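PDB 6IX1: 2S Albumin protein from Dolichos, which is a seed albumin with the four-bladed hemopexin fold, probably a storage protein that may also bind small ligands, as some related plant albumins do. Local coordinates for residues F8-A13 with I84-G89; Y14-F19 with A173-H178; S47-L52 with T91-L96; S65-A70 with A121-K126. All blocks are in the same frame, centred on the assembly; numbering follows the deposited sequence. Where two conformers were deposited one is given.

Contact 1. Residues F8-A13 with I84-G89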
# COMPACT_ATOMS: atom_id res chain seq x y z
N PHE A 8 -1.41 2.31 -3.45
CA PHE A 8 -1.53 1.13 -4.31
C PHE A 8 -1.25 1.51 -5.76
O PHE A 8 -1.38 2.68 -6.16
CB PHE A 8 -2.88 0.41 -4.13
CG PHE A 8 -4.12 1.10 -4.63
CD1 PHE A 8 -4.44 1.11 -5.99
CD2 PHE A 8 -4.94 1.72 -3.71
CE1 PHE A 8 -5.60 1.73 -6.40
CE2 PHE A 8 -6.13 2.29 -4.16
CZ PHE A 8 -6.43 2.33 -5.51
N ARG A 9 -0.82 0.51 -6.50
CA ARG A 9 -0.45 0.63 -7.90
C ARG A 9 -1.69 0.53 -8.78
O ARG A 9 -2.48 -0.43 -8.68
CB ARG A 9 0.52 -0.53 -8.23
CG ARG A 9 0.97 -0.55 -9.66
CD ARG A 9 1.83 -1.71 -10.06
NE ARG A 9 1.16 -2.97 -9.87
CZ ARG A 9 1.79 -4.16 -10.03
NH1 ARG A 9 3.07 -4.22 -10.25
NH2 ARG A 9 1.08 -5.27 -9.80
N SER A 10 -1.88 1.52 -9.66
CA SER A 10 -3.04 1.51 -10.54
C SER A 10 -2.81 0.50 -11.67
O SER A 10 -1.71 0.23 -12.11
CB SER A 10 -3.24 2.87 -11.16
OG SER A 10 -4.36 2.83 -12.00
N SER A 11 -3.95 0.03 -12.22
CA SER A 11 -3.94 -0.61 -13.55
C SER A 11 -3.42 0.31 -14.68
O SER A 11 -2.88 -0.19 -15.65
CB SER A 11 -5.32 -1.11 -13.88
OG SER A 11 -6.19 0.01 -13.93
N ARG A 12 -3.47 1.61 -14.47
CA ARG A 12 -2.95 2.56 -15.48
C ARG A 12 -1.47 2.68 -15.35
O ARG A 12 -0.97 2.90 -14.18
CB ARG A 12 -3.65 3.90 -15.26
CG ARG A 12 -5.14 3.87 -15.62
CD ARG A 12 -5.40 3.67 -17.08
NE ARG A 12 -6.73 3.51 -17.43
CZ ARG A 12 -7.56 4.50 -17.80
NH1 ARG A 12 -7.17 5.75 -17.70
NH2 ARG A 12 -8.76 4.20 -18.24
N ALA A 13 -0.73 2.57 -16.42
CA ALA A 13 0.73 2.50 -16.36
C ALA A 13 1.30 3.70 -15.62
O ALA A 13 0.97 4.86 -15.89
CB ALA A 13 1.32 2.35 -17.73
N ILE A 84 -12.74 -3.11 -3.59
CA ILE A 84 -13.32 -2.06 -4.45
C ILE A 84 -12.83 -2.32 -5.88
O ILE A 84 -11.74 -2.85 -6.18
CB ILE A 84 -13.01 -0.65 -3.93
CG1 ILE A 84 -11.55 -0.25 -4.14
CG2 ILE A 84 -13.40 -0.58 -2.50
CD1 ILE A 84 -11.24 1.19 -3.85
N ASP A 85 -13.62 -1.78 -6.79
CA ASP A 85 -13.18 -1.46 -8.19
C ASP A 85 -13.02 0.06 -8.26
O ASP A 85 -13.99 0.75 -7.97
CB ASP A 85 -14.16 -2.03 -9.23
CG ASP A 85 -13.59 -1.91 -10.65
OD1 ASP A 85 -13.10 -0.85 -11.01
OD2 ASP A 85 -13.45 -3.02 -11.33
N TYR A 86 -11.81 0.56 -8.45
CA TYR A 86 -11.53 2.02 -8.46
C TYR A 86 -11.72 2.60 -9.89
O TYR A 86 -11.57 3.84 -10.04
CB TYR A 86 -10.19 2.35 -7.82
CG TYR A 86 -9.02 1.61 -8.40
CD1 TYR A 86 -8.34 2.17 -9.47
CD2 TYR A 86 -8.58 0.40 -7.90
CE1 TYR A 86 -7.29 1.49 -10.06
CE2 TYR A 86 -7.55 -0.29 -8.49
CZ TYR A 86 -6.91 0.26 -9.56
OH TYR A 86 -5.88 -0.39 -10.16
N ALA A 87 -12.01 1.79 -10.91
CA ALA A 87 -12.58 2.26 -12.21
C ALA A 87 -11.89 3.50 -12.76
O ALA A 87 -12.53 4.54 -12.96
CB ALA A 87 -14.11 2.40 -12.08
N PRO A 88 -10.61 3.46 -13.08
CA PRO A 88 -9.91 4.66 -13.53
C PRO A 88 -10.51 5.26 -14.79
O PRO A 88 -11.03 4.55 -15.67
CB PRO A 88 -8.49 4.22 -13.82
CG PRO A 88 -8.37 2.87 -13.31
CD PRO A 88 -9.74 2.34 -13.03
N GLY A 89 -10.56 6.57 -14.77
CA GLY A 89 -11.03 7.33 -15.96
C GLY A 89 -12.54 7.42 -16.00
O GLY A 89 -13.04 7.94 -16.94
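Two blades of a four-bladed hemopexin-type beta-propeller meet here: residues 8-13 run out from the innermost strand 6-9 of one blade, and residues 84-89 run from the end of strand 80-85 of the next into the loop after it. Tyr-86 carries the contact. Its CG sits between backbone N and carbonyl carbon (chi1 55°), which sends the ring out to meet Phe-8 tip to tip. Phe-8, turned the same way about its first torsion, sets CE1 over one face of the tyrosine ring, offset toward the rim, 3.5 Å from Tyr-86 CE2; the planes are inclined at 50°. Tyr-17, stacked on Phe-8 and also meeting Tyr-86, extends this aromatic cluster. A tyrosine suits the place because its far end is polar: the Ser-11 N-H comes in at the ring edge, in plane, and donates to Tyr-86 OH over 2.9 Å. Beside it is an ST turn, in which Ser-10 OG, anti to its own N, accepts from Arg-12 N in a nearly straight bond of 2.9 Å. Ser-11 OG, bonded to Ser-71, touches Pro-88 CG. The bent chain of Arg-12 crosses the proline obliquely, its CG 3.8 Å from Pro-88 CB, which also lies over one guanidinium face.

Contact 2. Residues Y14-F19 with A173-H178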
# COMPACT_ATOMS: atom_id res chain seq x y z
N TYR A 14 2.19 3.40 -14.69
CA TYR A 14 2.92 4.43 -13.95
C TYR A 14 2.03 5.44 -13.23
O TYR A 14 2.47 6.55 -12.97
CB TYR A 14 4.06 5.07 -14.76
CG TYR A 14 5.13 4.04 -15.02
CD1 TYR A 14 6.10 3.81 -14.06
CD2 TYR A 14 5.20 3.24 -16.15
CE1 TYR A 14 7.01 2.77 -14.20
CE2 TYR A 14 6.09 2.19 -16.30
CZ TYR A 14 7.04 1.97 -15.33
OH TYR A 14 7.99 0.99 -15.44
N GLU A 15 0.89 4.95 -12.78
CA GLU A 15 0.05 5.72 -11.85
C GLU A 15 -0.00 5.02 -10.47
O GLU A 15 -0.15 3.78 -10.41
CB GLU A 15 -1.37 5.93 -12.41
CG GLU A 15 -1.34 6.71 -13.67
CD GLU A 15 -2.70 7.09 -14.25
OE1 GLU A 15 -3.65 7.25 -13.48
OE2 GLU A 15 -2.71 7.37 -15.48
N VAL A 16 0.03 5.85 -9.44
CA VAL A 16 -0.03 5.39 -8.05
C VAL A 16 -1.05 6.29 -7.32
O VAL A 16 -1.19 7.49 -7.60
CB VAL A 16 1.34 5.40 -7.34
CG1 VAL A 16 1.99 6.81 -7.30
CG2 VAL A 16 1.23 4.86 -5.91
N TYR A 17 -1.80 5.65 -6.43
CA TYR A 17 -2.68 6.36 -5.50
C TYR A 17 -2.02 6.42 -4.12
O TYR A 17 -1.58 5.39 -3.62
CB TYR A 17 -4.02 5.65 -5.38
CG TYR A 17 -4.89 5.67 -6.62
CD1 TYR A 17 -4.72 4.72 -7.58
CD2 TYR A 17 -5.83 6.67 -6.87
CE1 TYR A 17 -5.45 4.69 -8.75
CE2 TYR A 17 -6.60 6.63 -8.03
CZ TYR A 17 -6.37 5.66 -9.01
OH TYR A 17 -7.06 5.59 -10.19
N PHE A 18 -1.93 7.61 -3.56
CA PHE A 18 -1.42 7.84 -2.22
C PHE A 18 -2.52 8.40 -1.35
O PHE A 18 -3.13 9.39 -1.73
CB PHE A 18 -0.26 8.84 -2.17
CG PHE A 18 1.02 8.42 -2.84
CD1 PHE A 18 1.60 7.24 -2.57
CD2 PHE A 18 1.69 9.25 -3.71
CE1 PHE A 18 2.79 6.87 -3.14
CE2 PHE A 18 2.91 8.93 -4.22
CZ PHE A 18 3.47 7.71 -3.95
N PHE A 19 -2.71 7.76 -0.19
CA PHE A 19 -3.71 8.22 0.81
C PHE A 19 -3.03 8.86 2.00
O PHE A 19 -2.01 8.34 2.51
CB PHE A 19 -4.58 7.02 1.26
CG PHE A 19 -5.31 6.45 0.08
CD1 PHE A 19 -6.50 6.98 -0.34
CD2 PHE A 19 -4.74 5.45 -0.64
CE1 PHE A 19 -7.11 6.51 -1.50
CE2 PHE A 19 -5.36 4.99 -1.80
CZ PHE A 19 -6.54 5.53 -2.21
N ALA A 173 3.53 2.54 4.64
CA ALA A 173 2.80 2.45 3.36
C ALA A 173 3.74 1.82 2.35
O ALA A 173 4.98 1.88 2.54
CB ALA A 173 2.32 3.83 2.87
N SER A 174 3.20 1.28 1.28
CA SER A 174 4.05 0.65 0.26
C SER A 174 3.21 0.45 -0.99
O SER A 174 2.03 0.29 -0.87
CB SER A 174 4.61 -0.71 0.76
OG SER A 174 3.56 -1.57 1.27
N PHE A 175 3.90 0.35 -2.09
CA PHE A 175 3.23 -0.16 -3.30
C PHE A 175 4.25 -0.81 -4.23
O PHE A 175 5.44 -0.47 -4.25
CB PHE A 175 2.47 0.98 -4.03
CG PHE A 175 3.29 1.99 -4.75
CD1 PHE A 175 3.89 3.02 -4.05
CD2 PHE A 175 3.44 1.93 -6.12
CE1 PHE A 175 4.64 3.98 -4.73
CE2 PHE A 175 4.22 2.87 -6.78
CZ PHE A 175 4.83 3.87 -6.10
N ALA A 176 3.76 -1.74 -5.01
CA ALA A 176 4.59 -2.36 -6.02
C ALA A 176 4.71 -1.42 -7.23
O ALA A 176 3.73 -0.80 -7.64
CB ALA A 176 3.88 -3.60 -6.51
N SER A 177 5.91 -1.33 -7.76
CA SER A 177 6.10 -0.50 -8.97
C SER A 177 5.57 -1.17 -10.22
O SER A 177 5.47 -2.40 -10.26
CB SER A 177 7.59 -0.24 -9.14
OG SER A 177 7.82 0.60 -10.20
N HIS A 178 5.28 -0.37 -11.23
CA HIS A 178 5.08 -0.93 -12.57
C HIS A 178 6.36 -1.52 -13.15
O HIS A 178 6.28 -2.30 -14.08
CB HIS A 178 4.53 0.19 -13.49
CG HIS A 178 3.09 0.50 -13.17
ND1 HIS A 178 2.72 1.41 -12.23
CD2 HIS A 178 1.94 -0.02 -13.68
CE1 HIS A 178 1.40 1.48 -12.20
NE2 HIS A 178 0.91 0.62 -13.05
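Val-16 has CG2 anti to its backbone N, and this places the methyl squarely over the ring of Phe-175, 3.5 Å from the centroid and almost exactly on the normal, a CH-pi contact. The Phe-175 ring is placed under it by a first torsion of 73°, with CG between N and carbonyl carbon, so that it crosses the valine at about a right angle; Tyr-184 stacks on it and Tyr-29 meets it edge-to-face. Phe-18, its CG anti to the carbonyl carbon, leans in obliquely, bringing CE1 to 3.8 Å from Phe-175 CE1. A branched methyl and flat rings fill the buried part closely. The seam joins the first and last blades of the beta-propeller: strand 15-20 belongs to one, the innermost strand 173-176 to the other. Toward the surface, Tyr-14 and His-178 slide past each other in opposite directions. Both have CG beside the backbone N, and His-178 CB lies over the centre of the tyrosine ring, 3.6 Å from its centroid. The imidazole is gripped at both nitrogens, ND1 bonding to Tyr-29 OH and NE2 to Ser-10 O, which fixes the ring's rotation. Tyr-14 N sits over one imidazole face, while in the ring plane Glu-15 O approaches His-178 CE1 at 3.3 Å.

Contact 3. Residues S47-L52 with T91-L96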
# COMPACT_ATOMS: atom_id res chain seq x y z
N SER A 47 -14.81 12.11 -2.22
CA SER A 47 -15.08 12.76 -3.52
C SER A 47 -14.61 11.86 -4.67
O SER A 47 -15.38 11.60 -5.64
CB SER A 47 -14.38 14.10 -3.55
OG SER A 47 -14.46 14.70 -4.84
N GLY A 48 -13.37 11.41 -4.60
CA GLY A 48 -12.76 10.58 -5.66
C GLY A 48 -13.48 9.29 -5.83
O GLY A 48 -13.47 8.77 -6.96
N PHE A 49 -13.95 8.74 -4.71
CA PHE A 49 -14.56 7.39 -4.63
C PHE A 49 -15.89 7.49 -3.92
O PHE A 49 -16.02 7.12 -2.75
CB PHE A 49 -13.56 6.48 -3.92
CG PHE A 49 -12.22 6.48 -4.62
CD1 PHE A 49 -12.05 5.85 -5.85
CD2 PHE A 49 -11.19 7.18 -4.07
CE1 PHE A 49 -10.84 5.95 -6.54
CE2 PHE A 49 -10.00 7.30 -4.74
CZ PHE A 49 -9.82 6.66 -5.95
N PRO A 50 -16.92 7.96 -4.64
CA PRO A 50 -18.20 8.14 -3.99
C PRO A 50 -18.76 6.86 -3.38
O PRO A 50 -19.54 6.94 -2.43
CB PRO A 50 -19.09 8.75 -5.04
CG PRO A 50 -18.16 9.47 -5.96
CD PRO A 50 -16.88 8.65 -5.96
N SER A 51 -18.37 5.71 -3.91
CA SER A 51 -18.79 4.40 -3.33
C SER A 51 -18.37 4.32 -1.86
O SER A 51 -18.98 3.52 -1.14
CB SER A 51 -18.28 3.23 -4.15
OG SER A 51 -16.89 3.15 -4.16
N LEU A 52 -17.35 5.05 -1.44
CA LEU A 52 -16.80 4.99 -0.09
C LEU A 52 -17.35 6.10 0.80
O LEU A 52 -17.01 6.18 1.98
CB LEU A 52 -15.27 5.08 -0.19
CG LEU A 52 -14.61 3.99 -1.01
CD1 LEU A 52 -13.08 4.17 -0.98
CD2 LEU A 52 -15.01 2.67 -0.42
N THR A 91 -16.45 7.34 -13.33
CA THR A 91 -17.13 7.50 -12.05
C THR A 91 -17.82 6.18 -11.64
O THR A 91 -18.96 6.21 -11.10
CB THR A 91 -18.15 8.63 -12.17
OG1 THR A 91 -19.12 8.19 -13.15
CG2 THR A 91 -17.46 9.93 -12.47
N ASN A 92 -17.32 5.06 -12.11
CA ASN A 92 -17.97 3.75 -11.93
C ASN A 92 -17.26 3.01 -10.79
O ASN A 92 -17.34 1.76 -10.83
CB ASN A 92 -18.01 2.97 -13.25
CG ASN A 92 -18.85 3.65 -14.32
OD1 ASN A 92 -19.89 4.21 -14.00
ND2 ASN A 92 -18.40 3.62 -15.56
N ASP A 93 -16.65 3.70 -9.82
CA ASP A 93 -16.07 2.94 -8.66
C ASP A 93 -17.21 2.26 -7.90
O ASP A 93 -18.35 2.76 -7.78
CB ASP A 93 -15.28 3.86 -7.71
CG ASP A 93 -16.17 4.96 -7.13
OD1 ASP A 93 -16.55 5.85 -7.96
OD2 ASP A 93 -16.44 5.03 -5.92
N LYS A 94 -16.92 1.13 -7.27
CA LYS A 94 -17.96 0.45 -6.49
C LYS A 94 -17.28 -0.51 -5.51
O LYS A 94 -16.18 -1.05 -5.78
CB LYS A 94 -18.91 -0.29 -7.42
CG LYS A 94 -18.17 -1.24 -8.34
CD LYS A 94 -19.04 -2.24 -9.10
CE LYS A 94 -20.00 -3.00 -8.21
NZ LYS A 94 -20.89 -3.94 -8.94
N ILE A 95 -17.99 -0.76 -4.42
CA ILE A 95 -17.59 -1.74 -3.41
C ILE A 95 -18.00 -3.11 -3.92
O ILE A 95 -19.25 -3.34 -4.12
CB ILE A 95 -18.17 -1.43 -2.05
CG1 ILE A 95 -17.73 -0.07 -1.53
CG2 ILE A 95 -17.83 -2.57 -1.12
CD1 ILE A 95 -18.26 0.30 -0.18
N LEU A 96 -17.05 -4.00 -4.12
CA LEU A 96 -17.30 -5.40 -4.52
C LEU A 96 -17.54 -6.34 -3.31
O LEU A 96 -18.29 -7.35 -3.48
CB LEU A 96 -16.08 -5.90 -5.30
CG LEU A 96 -15.75 -5.13 -6.54
CD1 LEU A 96 -14.42 -5.58 -7.08
CD2 LEU A 96 -16.92 -5.21 -7.55
O HOH W 1 -14.41 7.17 -8.99
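The Phe-49 ring receives Asp-93 CB at its edge, near the ring plane, while Tyr-24 and Tyr-86 also pack on this phenylalanine. The other flat group, the carboxylate of Asp-93, is used at its rim. OD2 is gripped twice by Ser-51: the backbone N-H donates to its syn lone pair over 2.9 Å at 155°, and Ser-51 OG donates to its anti lone pair over 2.6 Å. Both groups are turned for this, since Ser-51 OG (chi1 64°) and Asp-93 CG (chi1 60°) each lie between their own N and carbonyl carbon. Asp-93 OD1 lies 3.5 Å from Pro-50 CD, and a water 2.7 Å from Asp-93 OD1 and 2.8 Å from Gly-48 O links the two oxygens. The carboxylate thus holds the 3-10 segment 50-52 directly and, through the water, reaches Gly-48 at the end of helix 45-48. Beside the polar site the branched end of Leu-52 meets Ile-95, CD2 4.0 Å from Ile-95 CG1, an apolar pair. The contact joins the short helix 45-48, which follows the last strand of the first blade, and the turn after it to the outer strand 94-95 of the next blade. With two donors from Ser-51 on OD2 and a water beside OD1, Asp-93 is probably kept ionised, its negative charge stabilised by the peptide N-H, the hydroxyl and water.

Contact 4. Residues S65-A70 with A121-K126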
# COMPACT_ATOMS: atom_id res chain seq x y z
N SER A 65 -3.72 -0.40 1.93
CA SER A 65 -4.35 -0.77 0.65
C SER A 65 -3.43 -1.65 -0.14
O SER A 65 -2.24 -1.54 0.07
CB SER A 65 -4.70 0.43 -0.17
OG SER A 65 -3.60 1.33 -0.36
N PHE A 66 -3.99 -2.41 -1.08
CA PHE A 66 -3.20 -3.08 -2.11
C PHE A 66 -4.04 -3.35 -3.33
O PHE A 66 -5.17 -3.76 -3.22
CB PHE A 66 -2.52 -4.35 -1.59
CG PHE A 66 -3.40 -5.39 -0.97
CD1 PHE A 66 -3.98 -6.36 -1.79
CD2 PHE A 66 -3.67 -5.42 0.38
CE1 PHE A 66 -4.76 -7.37 -1.25
CE2 PHE A 66 -4.49 -6.43 0.92
CZ PHE A 66 -4.96 -7.43 0.13
N ASP A 67 -3.36 -3.24 -4.44
CA ASP A 67 -3.97 -3.63 -5.73
C ASP A 67 -3.94 -5.17 -5.85
O ASP A 67 -3.00 -5.82 -5.34
CB ASP A 67 -3.26 -2.99 -6.91
CG ASP A 67 -1.73 -3.07 -6.81
OD1 ASP A 67 -1.14 -2.43 -5.83
OD2 ASP A 67 -1.08 -3.78 -7.62
N THR A 68 -4.92 -5.73 -6.60
CA THR A 68 -4.94 -7.18 -6.82
C THR A 68 -4.74 -7.47 -8.30
O THR A 68 -3.62 -7.84 -8.71
CB THR A 68 -6.24 -7.78 -6.25
OG1 THR A 68 -7.33 -7.07 -6.81
CG2 THR A 68 -6.28 -7.68 -4.76
N GLU A 69 -5.81 -7.25 -9.05
CA GLU A 69 -5.79 -7.45 -10.51
C GLU A 69 -6.72 -6.40 -11.14
O GLU A 69 -7.56 -5.84 -10.48
CB GLU A 69 -6.19 -8.91 -10.85
CG GLU A 69 -7.60 -9.25 -10.38
CD GLU A 69 -7.95 -10.71 -10.60
OE1 GLU A 69 -7.18 -11.56 -10.15
OE2 GLU A 69 -8.93 -10.98 -11.31
N ALA A 70 -6.65 -6.31 -12.46
CA ALA A 70 -7.58 -5.41 -13.16
C ALA A 70 -7.56 -4.04 -12.47
O ALA A 70 -6.48 -3.59 -12.07
CB ALA A 70 -8.93 -6.05 -13.34
N ALA A 121 0.93 -2.90 2.81
CA ALA A 121 0.86 -4.06 1.97
C ALA A 121 1.35 -3.75 0.58
O ALA A 121 1.21 -2.57 0.18
CB ALA A 121 -0.53 -4.53 1.88
N PHE A 122 1.79 -4.72 -0.19
CA PHE A 122 2.08 -4.44 -1.60
C PHE A 122 1.97 -5.71 -2.37
O PHE A 122 2.14 -6.79 -1.77
CB PHE A 122 3.42 -3.75 -1.85
CG PHE A 122 4.69 -4.50 -1.59
CD1 PHE A 122 5.24 -5.32 -2.52
CD2 PHE A 122 5.34 -4.39 -0.38
CE1 PHE A 122 6.43 -5.95 -2.27
CE2 PHE A 122 6.56 -4.96 -0.12
CZ PHE A 122 7.05 -5.80 -1.07
N ARG A 123 1.68 -5.61 -3.64
CA ARG A 123 1.49 -6.75 -4.53
C ARG A 123 2.79 -7.39 -4.94
O ARG A 123 3.71 -6.72 -5.41
CB ARG A 123 0.71 -6.23 -5.73
CG ARG A 123 0.32 -7.26 -6.79
CD ARG A 123 -0.69 -8.25 -6.32
NE ARG A 123 -1.26 -9.00 -7.39
CZ ARG A 123 -0.80 -10.15 -7.92
NH1 ARG A 123 0.23 -10.77 -7.34
NH2 ARG A 123 -1.40 -10.76 -8.90
N SER A 124 2.87 -8.70 -4.74
CA SER A 124 4.08 -9.45 -5.09
C SER A 124 4.08 -9.74 -6.58
O SER A 124 3.04 -9.77 -7.27
CB SER A 124 4.13 -10.73 -4.28
OG SER A 124 5.30 -11.49 -4.55
N THR A 125 5.21 -10.09 -7.14
CA THR A 125 5.28 -10.73 -8.43
C THR A 125 4.97 -12.23 -8.32
O THR A 125 4.81 -12.80 -9.37
CB THR A 125 6.69 -10.58 -9.00
OG1 THR A 125 7.61 -11.09 -8.04
CG2 THR A 125 7.07 -9.14 -9.34
N LYS A 126 4.98 -12.83 -7.13
CA LYS A 126 4.76 -14.31 -6.99
C LYS A 126 3.23 -14.57 -6.99
O LYS A 126 2.55 -14.29 -5.99
CB LYS A 126 5.44 -14.85 -5.72
CG LYS A 126 5.44 -16.37 -5.59
CD LYS A 126 6.41 -16.96 -4.63
CE LYS A 126 6.17 -16.57 -3.15
NZ LYS A 126 7.10 -17.23 -2.15
O HOH W 2 0.97 -2.73 -4.41
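Strands 65-67 and 121-123 run side by side with N-to-C directions only 3° apart and axes 5.8 Å from each other, yet no direct backbone hydrogen bond joins them, so they are neighbours without forming one sheet. A water bridges the gap, donating to Asp-67 OD1 at 2.6 Å and accepting from Arg-123 N at 3.1 Å. On one side Ala-121 CB approaches the Phe-66 ring obliquely, 3.6 Å from CD2; a residue as small as alanine suits strands this close. Arg-123 reaches across. With CG anti to its N and a bend at chi2 (67°), its chain passes Asp-67 at about a right angle and brings NE to Thr-68 O. The bond is 2.9 Å long and almost straight at 174°, lying in the guanidinium plane and on a carbonyl lone pair. Asp-67 does not pair with this arginine: OD2 is 5.2 Å from Arg-123 NE and touches the aliphatic CB and CG instead, while Arg-9 is the stronger partner of the carboxylate. The guanidinium is held further by Gly-127 O at NH1. Asp-67 O, buried here, finds no polar partner. In the fold these are the innermost strands of consecutive propeller blades, packed round the propeller axis beside strand 6-9; strand 72-77 flanks the first, and strand 129-134 the second, sending Val-130 and Leu-132 against Phe-66.

Contacts 2 and 4 lie near the middle of the propeller, their centres about 7 and 8 Å from that of the chain; contact 1 is farther out at about 13 Å and contact 3 outermost at about 18 Å. Contacts 1 and 2 share the sheet of the first blade, where strands 6-9 and 15-20 are neighbours and Ser-10 N lies 2.9 Å from Glu-15 O. Contact 1 meets contact 4 through a salt bridge, Arg-9 NE to Asp-67 OD2 at 3.3 Å, and contact 2 reaches contact 4 where Ser-174 OG lies 2.8 Å from Ala-121 O. Contact 3 is tied to contact 1 within one blade, Asp-85 N being 2.8 Å from Lys-94 O.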